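Local coordinates for protein Maltose/maltodextrin transport permease homologue (Bdellovibrio bacteriovorus HD100, PDB 6FFL) that binds maltotriose through its MalE-type solute-binding domain and, as part of a MalE-MalF fusion, probably takes part in maltose and maltodextrin transport across the membrane, at residues N233-W238 / G268-S273; P95-V100 / D110-H115; G308-N313 / P326-S331; D67-F72 / K104-G109. All blocks are in the same frame, centred on the assembly; numbering follows the deposited sequence.

Contact 1: N233-W238 / G268-S273; sequences NGDWSW and GTKGYS. With GLC (alpha-D-glucopyranose), chain B; GLC (alpha-D-glucopyranose), chain C.
The maltotriose pocket of this MalE-type domain offers a worked case of aromatic platform and charged partner meeting around a sugar. W236 lies flat beneath two glucose rings while K270 comes in from strand 266-274, its NZ 4.3 Å from W236 CE3 and oblique to the indole. C4 of glucose C stands over the centre of the indole and C1 of glucose B sits toward the rim of the same face, 3.5 Å from W236 CH2, a CH-pi platform. G234 CA backs the opposite face. With chi1 at 58°, W236 CG lies between its backbone N and carbonyl carbon, which folds the indole back over G234. K270 CD passes 3.3 Å from O3 of glucose C; beyond it the chain bends at chi3 and chi4, taking NZ to N114 OD1. D235 OD1 and K270 NZ are 4.4 Å apart, too far for a salt bridge; a water accepts from NZ at 2.7 Å and donates to D235 OD1 at 2.8 Å. The indole NE1 is hydrogen-bonded to Y216 OH, which helps fix the ring's rotation. Sugar binding here therefore pairs an indole face with the aliphatic part of a lysine, whose charge is probably tempered by the water-linked aspartate.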
loop_
_atom_site.group_PDB
_atom_site.type_symbol
_atom_site.label_atom_id
_atom_site.label_comp_id
_atom_site.label_asym_id
_atom_site.label_seq_id
_atom_site.Cartn_x
_atom_site.Cartn_y
_atom_site.Cartn_z
ATOM N N ASN A 233 4.883 -8.325 -1.304
ATOM C CA ASN A 233 3.727 -7.797 -0.594
ATOM C C ASN A 233 4.215 -6.696 0.337
ATOM O O ASN A 233 5.419 -6.454 0.474
ATOM C CB ASN A 233 2.989 -8.912 0.173
ATOM C CG ASN A 233 1.504 -8.629 0.360
ATOM O OD1 ASN A 233 1.025 -7.522 0.083
ATOM N ND2 ASN A 233 0.760 -9.637 0.818
ATOM N N GLY A 234 3.259 -6.017 0.977
ATOM C CA GLY A 234 3.559 -4.834 1.754
ATOM C C GLY A 234 3.605 -5.107 3.257
ATOM O O GLY A 234 3.272 -6.189 3.730
ATOM N N ASP A 235 4.035 -4.091 4.010
ATOM C CA ASP A 235 4.170 -4.284 5.455
ATOM C C ASP A 235 2.820 -4.500 6.143
ATOM O O ASP A 235 2.788 -5.032 7.259
ATOM C CB ASP A 235 4.953 -3.115 6.087
ATOM C CG ASP A 235 4.194 -1.773 6.060
ATOM O OD1 ASP A 235 3.285 -1.579 5.222
ATOM O OD2 ASP A 235 4.532 -0.905 6.897
ATOM N N TRP A 236 1.702 -4.164 5.482
ATOM C CA TRP A 236 0.387 -4.463 6.045
ATOM C C TRP A 236 0.152 -5.958 6.208
ATOM O O TRP A 236 -0.765 -6.348 6.942
ATOM C CB TRP A 236 -0.730 -3.902 5.148
ATOM C CG TRP A 236 -0.649 -4.450 3.738
ATOM C CD1 TRP A 236 -1.109 -5.660 3.296
ATOM C CD2 TRP A 236 -0.028 -3.818 2.603
ATOM N NE1 TRP A 236 -0.821 -5.816 1.957
ATOM C CE2 TRP A 236 -0.162 -4.700 1.509
ATOM C CE3 TRP A 236 0.612 -2.588 2.406
ATOM C CZ2 TRP A 236 0.328 -4.392 0.235
ATOM C CZ3 TRP A 236 1.107 -2.281 1.133
ATOM C CH2 TRP A 236 0.964 -3.182 0.070
ATOM N N SER A 237 0.942 -6.802 5.533
ATOM C CA SER A 237 0.695 -8.236 5.532
ATOM C C SER A 237 1.476 -8.987 6.603
ATOM O O SER A 237 1.201 -10.170 6.821
ATOM C CB SER A 237 1.020 -8.827 4.151
ATOM O OG SER A 237 2.428 -8.795 3.890
ATOM N N TRP A 238 2.419 -8.330 7.283
ATOM C CA TRP A 238 3.275 -9.032 8.238
ATOM C C TRP A 238 2.457 -9.713 9.326
ATOM O O TRP A 238 2.706 -10.872 9.679
ATOM C CB TRP A 238 4.248 -8.053 8.885
ATOM C CG TRP A 238 5.281 -7.468 7.966
ATOM C CD1 TRP A 238 5.675 -7.938 6.739
ATOM C CD2 TRP A 238 6.069 -6.307 8.224
ATOM N NE1 TRP A 238 6.660 -7.128 6.220
ATOM C CE2 TRP A 238 6.929 -6.127 7.123
ATOM C CE3 TRP A 238 6.134 -5.399 9.288
ATOM C CZ2 TRP A 238 7.829 -5.062 7.044
ATOM C CZ3 TRP A 238 7.039 -4.348 9.213
ATOM C CH2 TRP A 238 7.872 -4.188 8.096
ATOM N N GLY A 268 5.016 5.546 2.283
ATOM C CA GLY A 268 4.074 6.563 2.711
ATOM C C GLY A 268 3.317 6.180 3.960
ATOM O O GLY A 268 3.913 5.724 4.933
ATOM N N THR A 269 2.000 6.361 3.944
ATOM C CA THR A 269 1.192 6.057 5.110
ATOM C C THR A 269 -0.205 5.661 4.660
ATOM O O THR A 269 -0.573 5.786 3.487
ATOM C CB THR A 269 1.137 7.259 6.078
ATOM O OG1 THR A 269 0.637 6.832 7.354
ATOM C CG2 THR A 269 0.229 8.372 5.537
ATOM N N LYS A 270 -0.978 5.168 5.612
ATOM C CA LYS A 270 -2.431 5.130 5.515
ATOM C C LYS A 270 -2.954 5.883 6.729
ATOM O O LYS A 270 -2.443 5.700 7.836
ATOM C CB LYS A 270 -2.952 3.683 5.464
ATOM C CG LYS A 270 -2.433 2.879 4.245
ATOM C CD LYS A 270 -2.792 1.402 4.348
ATOM C CE LYS A 270 -1.911 0.685 5.381
ATOM N NZ LYS A 270 -0.457 0.717 5.022
ATOM N N GLY A 271 -3.910 6.785 6.520
ATOM C CA GLY A 271 -4.273 7.644 7.625
ATOM C C GLY A 271 -5.696 8.141 7.541
ATOM O O GLY A 271 -6.433 7.834 6.601
ATOM N N TYR A 272 -6.062 8.936 8.550
ATOM C CA TYR A 272 -7.427 9.391 8.777
ATOM C C TYR A 272 -7.658 10.782 8.197
ATOM O O TYR A 272 -6.796 11.662 8.295
ATOM C CB TYR A 272 -7.738 9.406 10.277
ATOM C CG TYR A 272 -7.622 8.045 10.949
ATOM C CD1 TYR A 272 -8.711 7.175 10.976
ATOM C CD2 TYR A 272 -6.439 7.641 11.559
ATOM C CE1 TYR A 272 -8.629 5.942 11.590
ATOM C CE2 TYR A 272 -6.337 6.394 12.168
ATOM C CZ TYR A 272 -7.441 5.550 12.178
ATOM O OH TYR A 272 -7.364 4.307 12.775
ATOM N N SER A 273 -8.829 10.964 7.589
ATOM C CA SER A 273 -9.319 12.271 7.175
ATOM C C SER A 273 -10.704 12.478 7.764
ATOM O O SER A 273 -11.426 11.513 8.015
ATOM C CB SER A 273 -9.396 12.407 5.642
ATOM O OG SER A 273 -8.127 12.216 5.023
HETATM C C1 GLC B . -2.214 -1.780 -0.474
HETATM C C2 GLC B . -1.718 -0.356 -0.255
HETATM C C3 GLC B . -2.407 0.653 -1.159
HETATM C C4 GLC B . -2.293 0.155 -2.596
HETATM C C5 GLC B . -2.903 -1.240 -2.696
HETATM C C6 GLC B . -2.817 -1.781 -4.128
HETATM O O2 GLC B . -1.929 -0.025 1.131
HETATM O O3 GLC B . -1.743 1.921 -1.023
HETATM O O4 GLC B . -3.015 1.022 -3.457
HETATM O O5 GLC B . -2.154 -2.112 -1.855
HETATM O O6 GLC B . -3.699 -2.914 -4.281
HETATM C C1 GLC C . -5.205 -4.781 2.599
HETATM C C2 GLC C . -4.432 -3.622 3.238
HETATM C C3 GLC C . -4.193 -2.500 2.238
HETATM C C4 GLC C . -3.589 -3.035 0.939
HETATM C C5 GLC C . -4.435 -4.196 0.397
HETATM C C6 GLC C . -3.780 -4.838 -0.825
HETATM O O1 GLC C . -6.540 -4.359 2.312
HETATM O O2 GLC C . -5.176 -3.070 4.328
HETATM O O3 GLC C . -3.342 -1.508 2.851
HETATM O O4 GLC C . -3.536 -1.943 -0.001
HETATM O O5 GLC C . -4.573 -5.224 1.384
HETATM O O6 GLC C . -4.659 -5.812 -1.405
HETATM O O HOH W 1 0.743 -1.252 6.342
#

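Contact 2: P95-V100 / D110-H115; sequences PLAAPV and DAVGNH. With GLC (alpha-D-glucopyranose), chain B.
Apolar contact carries the meeting of P95-V100 with D110-H115, and V112 is its hub. The two methyls of V112 divide the work: CG1 meets L96 CD1 at 4.0 Å, and CG2 meets A97 CB at 3.9 Å. This division follows from chi1 of 168°, which sets CG1 anti to the backbone N and CG2 anti to the carbonyl carbon. L96 and V112 cross at about a right angle, with L96 CB also near CG1, whereas A97 CB additionally approaches the carbonyl A111 O at 4.1 Å. No hydrogen bond joins the two segments. The polar interactions belong instead to the sugar, for N114 presents its amide to glucose B as a two-pronged grip. OD1 accepts from O2 at 2.5 Å, and ND2 donates to O3 at 3.0 Å along an almost straight line of 178°. Around this packing, A97 is bonded through its backbone to G109 of strand 104-109, and V112 pairs with L310 of strand 310-311. L96 and A97 also rest on strand 266-274, while H115 reaches helix 328-335 through I334, M335 and a hydrogen bond to S331.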
loop_
_atom_site.group_PDB
_atom_site.type_symbol
_atom_site.label_atom_id
_atom_site.label_comp_id
_atom_site.label_asym_id
_atom_site.label_seq_id
_atom_site.Cartn_x
_atom_site.Cartn_y
_atom_site.Cartn_z
ATOM N N PRO A 95 6.969 13.180 8.823
ATOM C CA PRO A 95 6.225 13.870 7.749
ATOM C C PRO A 95 5.606 12.934 6.728
ATOM O O PRO A 95 4.617 13.312 6.089
ATOM C CB PRO A 95 7.287 14.766 7.103
ATOM C CG PRO A 95 8.311 14.970 8.189
ATOM C CD PRO A 95 8.351 13.671 8.939
ATOM N N LEU A 96 6.147 11.724 6.550
ATOM C CA LEU A 96 5.523 10.764 5.639
ATOM C C LEU A 96 4.126 10.367 6.085
ATOM O O LEU A 96 3.319 9.930 5.257
ATOM C CB LEU A 96 6.391 9.508 5.525
ATOM C CG LEU A 96 7.653 9.646 4.674
ATOM C CD1 LEU A 96 8.559 8.438 4.914
ATOM C CD2 LEU A 96 7.295 9.777 3.196
ATOM N N ALA A 97 3.818 10.512 7.368
ATOM C CA ALA A 97 2.493 10.192 7.871
ATOM C C ALA A 97 1.517 11.346 7.739
ATOM O O ALA A 97 0.337 11.167 8.042
ATOM C CB ALA A 97 2.567 9.785 9.338
ATOM N N ALA A 98 1.978 12.521 7.322
ATOM C CA ALA A 98 1.104 13.686 7.156
ATOM C C ALA A 98 1.508 14.436 5.899
ATOM O O ALA A 98 1.978 15.576 5.966
ATOM C CB ALA A 98 1.176 14.589 8.387
ATOM N N PRO A 99 1.327 13.821 4.724
ATOM C CA PRO A 99 1.759 14.468 3.479
ATOM C C PRO A 99 0.971 15.743 3.241
ATOM O O PRO A 99 -0.240 15.786 3.455
ATOM C CB PRO A 99 1.458 13.419 2.401
ATOM C CG PRO A 99 0.383 12.559 2.990
ATOM C CD PRO A 99 0.678 12.521 4.481
ATOM N N VAL A 100 1.674 16.780 2.786
ATOM C CA VAL A 100 1.084 18.091 2.538
ATOM C C VAL A 100 0.569 18.144 1.107
ATOM O O VAL A 100 1.202 17.631 0.175
ATOM C CB VAL A 100 2.114 19.210 2.802
ATOM C CG1 VAL A 100 1.579 20.580 2.372
ATOM C CG2 VAL A 100 2.499 19.232 4.272
ATOM N N ASP A 110 -1.321 6.613 11.273
ATOM C CA ASP A 110 -0.902 6.016 12.530
ATOM C C ASP A 110 0.388 5.220 12.400
ATOM O O ASP A 110 0.942 4.791 13.418
ATOM C CB ASP A 110 -2.023 5.128 13.094
ATOM C CG ASP A 110 -2.573 4.121 12.080
ATOM O OD1 ASP A 110 -2.398 4.304 10.854
ATOM O OD2 ASP A 110 -3.209 3.137 12.528
ATOM N N ALA A 111 0.884 5.032 11.180
ATOM C CA ALA A 111 2.114 4.288 10.960
ATOM C C ALA A 111 2.801 4.865 9.734
ATOM O O ALA A 111 2.263 5.728 9.039
ATOM C CB ALA A 111 1.840 2.783 10.789
ATOM N N VAL A 112 4.009 4.401 9.475
ATOM C CA VAL A 112 4.732 4.780 8.269
ATOM C C VAL A 112 5.197 3.499 7.596
ATOM O O VAL A 112 5.656 2.564 8.261
ATOM C CB VAL A 112 5.914 5.726 8.586
ATOM C CG1 VAL A 112 6.842 5.885 7.397
ATOM C CG2 VAL A 112 5.375 7.103 9.024
ATOM N N GLY A 113 5.051 3.440 6.279
ATOM C CA GLY A 113 5.478 2.260 5.550
ATOM C C GLY A 113 4.669 2.144 4.275
ATOM O O GLY A 113 4.884 2.913 3.340
ATOM N N ASN A 114 3.741 1.198 4.240
ATOM C CA ASN A 114 2.920 0.938 3.061
ATOM C C ASN A 114 3.768 0.504 1.872
ATOM O O ASN A 114 3.371 0.680 0.723
ATOM C CB ASN A 114 2.072 2.171 2.703
ATOM C CG ASN A 114 0.852 1.806 1.894
ATOM O OD1 ASN A 114 0.109 0.902 2.270
ATOM N ND2 ASN A 114 0.648 2.490 0.769
ATOM N N HIS A 115 4.940 -0.061 2.142
ATOM C CA HIS A 115 5.949 -0.327 1.130
ATOM C C HIS A 115 5.989 -1.812 0.790
ATOM O O HIS A 115 5.818 -2.669 1.665
ATOM C CB HIS A 115 7.327 0.136 1.607
ATOM C CG HIS A 115 7.723 -0.397 2.954
ATOM N ND1 HIS A 115 6.966 -0.191 4.094
ATOM C CD2 HIS A 115 8.801 -1.114 3.346
ATOM C CE1 HIS A 115 7.568 -0.757 5.127
ATOM N NE2 HIS A 115 8.684 -1.325 4.700
HETATM C C1 GLC B . -2.214 -1.780 -0.474
HETATM C C2 GLC B . -1.718 -0.356 -0.255
HETATM C C3 GLC B . -2.407 0.653 -1.159
HETATM C C4 GLC B . -2.293 0.155 -2.596
HETATM C C5 GLC B . -2.903 -1.240 -2.696
HETATM C C6 GLC B . -2.817 -1.781 -4.128
HETATM O O2 GLC B . -1.929 -0.025 1.131
HETATM O O3 GLC B . -1.743 1.921 -1.023
HETATM O O4 GLC B . -3.015 1.022 -3.457
HETATM O O5 GLC B . -2.154 -2.112 -1.855
HETATM O O6 GLC B . -3.699 -2.914 -4.281
#

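Contact 3: G308-N313 / P326-S331; sequences GVLPSN and PLLKIS
With chi1 at -69°, L328 carries CG anti to its carbonyl carbon; CD1 continues the extended chain toward the L310 side chain, while the branching methyl CD2 turns onto the backbone of G308-L310. On the other side, L310 has CG anti to its backbone N (chi1 -179°), which swings CD1 to 4.2 Å from L328 CD1, a meeting of methyl with methyl. The example shows one leucine serving two surfaces: CD1 meets a side chain, CD2 meets backbone. L328 CD2 lies 3.5 Å from G308 O. The same methyl is 4.3 Å from V309 C and 4.2 Å from L310 N, and thus lies along the peptide units that lead into strand 310-311. G308, the first residue after helix 297-307 to leave helical angles, has phi of 83°; the chain leaves the helix here and passes by the L327-L328 end of 326-331. V309 directs its side chain away from that segment. V322 of helix 320-323 touches both leucines, and W238 of helix 238-243 packs on L328 as well. Across the two segments there is no hydrogen bond; G308 O has a weak one from N325 ND2. What joins 326-331 to the short strand is consequently van der Waals packing of methyl groups, with a peptide carbonyl facing a methyl that offers it no hydrogen bond.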
loop_
_atom_site.group_PDB
_atom_site.type_symbol
_atom_site.label_atom_id
_atom_site.label_comp_id
_atom_site.label_asym_id
_atom_site.label_seq_id
_atom_site.Cartn_x
_atom_site.Cartn_y
_atom_site.Cartn_z
ATOM N N GLY A 308 3.208 -5.263 13.924
ATOM C CA GLY A 308 4.621 -5.125 13.644
ATOM C C GLY A 308 5.042 -3.924 12.834
ATOM O O GLY A 308 6.197 -3.885 12.390
ATOM N N VAL A 309 4.162 -2.937 12.634
ATOM C CA VAL A 309 4.464 -1.803 11.766
ATOM C C VAL A 309 5.104 -0.659 12.548
ATOM O O VAL A 309 5.058 -0.625 13.784
ATOM C CB VAL A 309 3.197 -1.325 11.026
ATOM C CG1 VAL A 309 2.681 -2.436 10.104
ATOM C CG2 VAL A 309 2.118 -0.897 12.011
ATOM N N LEU A 310 5.695 0.290 11.823
ATOM C CA LEU A 310 6.438 1.399 12.419
ATOM C C LEU A 310 5.499 2.552 12.777
ATOM O O LEU A 310 4.836 3.091 11.883
ATOM C CB LEU A 310 7.497 1.892 11.440
ATOM C CG LEU A 310 8.403 3.037 11.890
ATOM C CD1 LEU A 310 9.325 2.583 13.008
ATOM C CD2 LEU A 310 9.181 3.580 10.686
ATOM N N PRO A 311 5.450 2.998 14.034
ATOM C CA PRO A 311 4.600 4.149 14.376
ATOM C C PRO A 311 4.970 5.396 13.587
ATOM O O PRO A 311 6.126 5.616 13.222
ATOM C CB PRO A 311 4.876 4.366 15.875
ATOM C CG PRO A 311 5.238 2.989 16.369
ATOM C CD PRO A 311 6.047 2.387 15.236
ATOM N N SER A 312 3.969 6.247 13.380
ATOM C CA SER A 312 4.222 7.561 12.810
ATOM C C SER A 312 4.704 8.559 13.857
ATOM O O SER A 312 5.412 9.513 13.518
ATOM C CB SER A 312 2.950 8.083 12.147
ATOM O OG SER A 312 1.896 8.136 13.086
ATOM N N ASN A 313 4.315 8.379 15.120
ATOM C CA ASN A 313 4.742 9.295 16.167
ATOM C C ASN A 313 6.213 9.047 16.495
ATOM O O ASN A 313 6.625 7.906 16.707
ATOM C CB ASN A 313 3.872 9.119 17.409
ATOM C CG ASN A 313 4.289 10.032 18.539
ATOM O OD1 ASN A 313 5.289 9.787 19.204
ATOM N ND2 ASN A 313 3.523 11.106 18.752
ATOM N N PRO A 326 12.265 -7.481 15.177
ATOM C CA PRO A 326 13.409 -7.845 14.328
ATOM C C PRO A 326 13.231 -7.468 12.861
ATOM O O PRO A 326 14.213 -7.498 12.112
ATOM C CB PRO A 326 13.511 -9.367 14.514
ATOM C CG PRO A 326 12.127 -9.800 14.874
ATOM C CD PRO A 326 11.542 -8.666 15.680
ATOM N N LEU A 327 12.026 -7.105 12.430
ATOM C CA LEU A 327 11.818 -6.709 11.048
ATOM C C LEU A 327 12.187 -5.256 10.783
ATOM O O LEU A 327 12.416 -4.889 9.626
ATOM C CB LEU A 327 10.349 -6.907 10.655
ATOM C CG LEU A 327 9.792 -8.331 10.646
ATOM C CD1 LEU A 327 8.304 -8.297 10.329
ATOM C CD2 LEU A 327 10.542 -9.222 9.657
ATOM N N LEU A 328 12.216 -4.401 11.807
ATOM C CA LEU A 328 12.183 -2.982 11.465
ATOM C C LEU A 328 13.532 -2.487 10.931
ATOM O O LEU A 328 13.556 -1.574 10.099
ATOM C CB LEU A 328 11.677 -2.162 12.661
ATOM C CG LEU A 328 10.178 -2.338 13.036
ATOM C CD1 LEU A 328 9.798 -1.450 14.205
ATOM C CD2 LEU A 328 9.131 -2.123 11.881
ATOM N N LYS A 329 14.647 -3.116 11.307
ATOM C CA LYS A 329 15.929 -2.684 10.757
ATOM C C LYS A 329 16.046 -2.994 9.264
ATOM O O LYS A 329 16.446 -2.126 8.477
ATOM C CB LYS A 329 17.080 -3.308 11.552
ATOM C CG LYS A 329 18.393 -2.521 11.484
ATOM C CD LYS A 329 18.238 -1.034 11.887
ATOM C CE LYS A 329 17.219 -0.784 13.015
ATOM N NZ LYS A 329 16.632 0.589 12.922
ATOM N N ILE A 330 15.681 -4.208 8.845
ATOM C CA ILE A 330 15.681 -4.517 7.416
ATOM C C ILE A 330 14.615 -3.705 6.696
ATOM O O ILE A 330 14.817 -3.255 5.564
ATOM C CB ILE A 330 15.495 -6.030 7.183
ATOM C CG1 ILE A 330 16.686 -6.803 7.762
ATOM C CG2 ILE A 330 15.357 -6.330 5.692
ATOM C CD1 ILE A 330 16.683 -8.287 7.428
ATOM N N SER A 331 13.468 -3.500 7.339
ATOM C CA SER A 331 12.428 -2.676 6.738
ATOM C C SER A 331 12.935 -1.262 6.467
ATOM O O SER A 331 12.603 -0.660 5.436
ATOM C CB SER A 331 11.204 -2.649 7.650
ATOM O OG SER A 331 10.176 -1.877 7.067
#

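Contact 4: D67-F72 / K104-G109; sequences DQVGPF and KHYMIG. With GLC (alpha-D-glucopyranose), chain D.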
loop_
_atom_site.group_PDB
_atom_site.type_symbol
_atom_site.label_atom_id
_atom_site.label_comp_id
_atom_site.label_asym_id
_atom_site.label_seq_id
_atom_site.Cartn_x
_atom_site.Cartn_y
_atom_site.Cartn_z
ATOM N N ASP A 67 -2.307 8.687 -1.029
ATOM C CA ASP A 67 -2.635 9.341 -2.290
ATOM C C ASP A 67 -4.119 9.648 -2.422
ATOM O O ASP A 67 -4.502 10.364 -3.358
ATOM C CB ASP A 67 -2.120 8.538 -3.506
ATOM C CG ASP A 67 -2.677 7.122 -3.582
ATOM O OD1 ASP A 67 -2.944 6.654 -4.714
ATOM O OD2 ASP A 67 -2.780 6.457 -2.526
ATOM N N GLN A 68 -4.967 9.199 -1.501
ATOM C CA GLN A 68 -6.347 9.641 -1.662
ATOM C C GLN A 68 -6.537 11.099 -1.240
ATOM O O GLN A 68 -7.603 11.668 -1.502
ATOM C CB GLN A 68 -7.313 8.686 -0.946
ATOM C CG GLN A 68 -7.251 8.648 0.536
ATOM C CD GLN A 68 -8.001 7.451 1.120
ATOM O OE1 GLN A 68 -8.231 6.440 0.455
ATOM N NE2 GLN A 68 -8.390 7.574 2.368
ATOM N N VAL A 69 -5.498 11.742 -0.700
ATOM C CA VAL A 69 -5.602 13.148 -0.291
ATOM C C VAL A 69 -5.945 14.041 -1.482
ATOM O O VAL A 69 -6.834 14.901 -1.400
ATOM C CB VAL A 69 -4.296 13.603 0.386
ATOM C CG1 VAL A 69 -4.196 15.117 0.389
ATOM C CG2 VAL A 69 -4.216 13.057 1.799
ATOM N N GLY A 70 -5.225 13.880 -2.590
ATOM C CA GLY A 70 -5.403 14.724 -3.757
ATOM C C GLY A 70 -6.836 14.779 -4.242
ATOM O O GLY A 70 -7.442 15.853 -4.329
ATOM N N PRO A 71 -7.406 13.617 -4.576
ATOM C CA PRO A 71 -8.807 13.602 -5.021
ATOM C C PRO A 71 -9.772 14.085 -3.955
ATOM O O PRO A 71 -10.680 14.870 -4.255
ATOM C CB PRO A 71 -9.044 12.129 -5.379
ATOM C CG PRO A 71 -7.674 11.592 -5.703
ATOM C CD PRO A 71 -6.751 12.302 -4.750
ATOM N N PHE A 72 -9.599 13.636 -2.710
ATOM C CA PHE A 72 -10.531 14.035 -1.661
ATOM C C PHE A 72 -10.472 15.536 -1.432
ATOM O O PHE A 72 -11.510 16.194 -1.283
ATOM C CB PHE A 72 -10.222 13.313 -0.345
ATOM C CG PHE A 72 -10.592 11.846 -0.318
ATOM C CD1 PHE A 72 -11.141 11.215 -1.426
ATOM C CD2 PHE A 72 -10.383 11.100 0.844
ATOM C CE1 PHE A 72 -11.471 9.856 -1.384
ATOM C CE2 PHE A 72 -10.710 9.743 0.904
ATOM C CZ PHE A 72 -11.255 9.118 -0.219
ATOM N N LYS A 104 -1.695 22.301 2.881
ATOM C CA LYS A 104 -2.461 21.914 4.059
ATOM C C LYS A 104 -2.310 20.425 4.336
ATOM O O LYS A 104 -1.921 19.637 3.465
ATOM C CB LYS A 104 -3.954 22.243 3.901
ATOM C CG LYS A 104 -4.245 23.741 3.786
ATOM C CD LYS A 104 -5.661 24.012 3.289
ATOM C CE LYS A 104 -5.735 25.320 2.507
ATOM N NZ LYS A 104 -7.139 25.792 2.324
ATOM N N HIS A 105 -2.666 20.046 5.565
ATOM C CA HIS A 105 -2.660 18.652 6.010
ATOM C C HIS A 105 -4.083 18.106 5.962
ATOM O O HIS A 105 -4.930 18.524 6.752
ATOM C CB HIS A 105 -2.127 18.523 7.435
ATOM C CG HIS A 105 -0.660 18.781 7.579
ATOM N ND1 HIS A 105 -0.162 19.936 8.141
ATOM C CD2 HIS A 105 0.417 18.016 7.274
ATOM C CE1 HIS A 105 1.158 19.880 8.161
ATOM N NE2 HIS A 105 1.535 18.727 7.642
ATOM N N TYR A 106 -4.337 17.132 5.087
ATOM C CA TYR A 106 -5.666 16.542 5.025
ATOM C C TYR A 106 -5.742 15.159 5.662
ATOM O O TYR A 106 -6.841 14.604 5.768
ATOM C CB TYR A 106 -6.151 16.468 3.562
ATOM C CG TYR A 106 -6.459 17.838 2.969
ATOM C CD1 TYR A 106 -7.661 18.477 3.240
ATOM C CD2 TYR A 106 -5.548 18.475 2.137
ATOM C CE1 TYR A 106 -7.951 19.732 2.691
ATOM C CE2 TYR A 106 -5.821 19.724 1.595
ATOM C CZ TYR A 106 -7.017 20.339 1.872
ATOM O OH TYR A 106 -7.276 21.573 1.327
ATOM N N MET A 107 -4.613 14.592 6.095
ATOM C CA MET A 107 -4.580 13.221 6.573
ATOM C C MET A 107 -3.533 13.097 7.672
ATOM O O MET A 107 -2.475 13.725 7.588
ATOM C CB MET A 107 -4.251 12.253 5.425
ATOM C CG MET A 107 -3.919 10.857 5.881
ATOM S SD MET A 107 -3.509 9.722 4.541
ATOM C CE MET A 107 -5.105 9.537 3.727
ATOM N N ILE A 108 -3.815 12.284 8.690
ATOM C CA ILE A 108 -2.780 11.891 9.643
ATOM C C ILE A 108 -2.787 10.372 9.767
ATOM O O ILE A 108 -3.818 9.770 10.101
ATOM C CB ILE A 108 -2.945 12.558 11.023
ATOM C CG1 ILE A 108 -1.944 11.951 12.002
ATOM C CG2 ILE A 108 -4.373 12.413 11.563
ATOM C CD1 ILE A 108 -0.527 12.414 11.739
ATOM N N GLY A 109 -1.636 9.759 9.499
ATOM C CA GLY A 109 -1.504 8.322 9.591
ATOM C C GLY A 109 -0.988 7.865 10.942
ATOM O O GLY A 109 -0.319 8.610 11.656
HETATM C C1 GLC D . -2.187 1.944 -4.151
HETATM C C2 GLC D . -2.819 3.335 -4.079
HETATM C C3 GLC D . -4.175 3.316 -4.792
HETATM C C4 GLC D . -4.004 2.839 -6.224
HETATM C C5 GLC D . -3.317 1.466 -6.243
HETATM C C6 GLC D . -2.951 1.080 -7.673
HETATM O O2 GLC D . -2.964 3.767 -2.712
HETATM O O3 GLC D . -4.745 4.643 -4.808
HETATM O O4 GLC D . -5.296 2.746 -6.843
HETATM O O5 GLC D . -2.082 1.552 -5.523
HETATM O O6 GLC D . -2.549 -0.303 -7.771
#
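M107 lies against V69 and Q68, and following it outward shows how a long flexible side chain can join the break in strand 104-109 to a helical segment. Its CB sits 3.7 Å from V69 CG2. CG then runs anti to the backbone N (chi1 168°), and the chain continues straight through CG to SD, which passes near G271 N of strand 266-274. Only at chi3, -69°, does it bend, which turns CE back toward 67-72. There CE touches Q68 CG at 3.9 Å and approaches Q68 NE2 at 4.1 Å, while also lying near V69 CG2; Q68 and M107 cross at about a right angle. The other methyl of V69, CG1, is given to Y106: it stands 4.0 Å from Y106 CB and equally close to CD2, oblique to the ring. Beside this packing, D67 uses its two carboxylate oxygens on neighbouring hydroxyls of glucose D, with O3 donating to OD1 at 2.7 Å and O2 to OD2 at 2.7 Å. E43, E163, R348 and the backbone of F165 bond the same sugar. The 3-10 turn that carries D67 and the helix that follows thus pack on Y106 and M107 largely by apolar atoms, including the aliphatic part of Q68, while D67 bonds the sugar.

How the contacts relate
From the N terminus, contact 4 opens first, on the 3-10 turn and helix at 67-72, and contact 2 opens before it closes: the two cross, their segments alternating as 67-72, 95-100, 104-109 and 110-115. Contact 4 closes a loop of 31 residues, contact 2 a shorter one of nine. Contact 1 follows in series, closing 29 residues between 233-238 and 268-273; it brings strand 228-234 of the four-stranded sheet to strand 266-274 of the larger mixed sheet, where S273 OG bonds Y106 O of contact 4. Contact 3 comes last, closing twelve residues, with W238 of contact 1 packed on it. Glucose B touches contacts 1 and 2, glucose D contact 4.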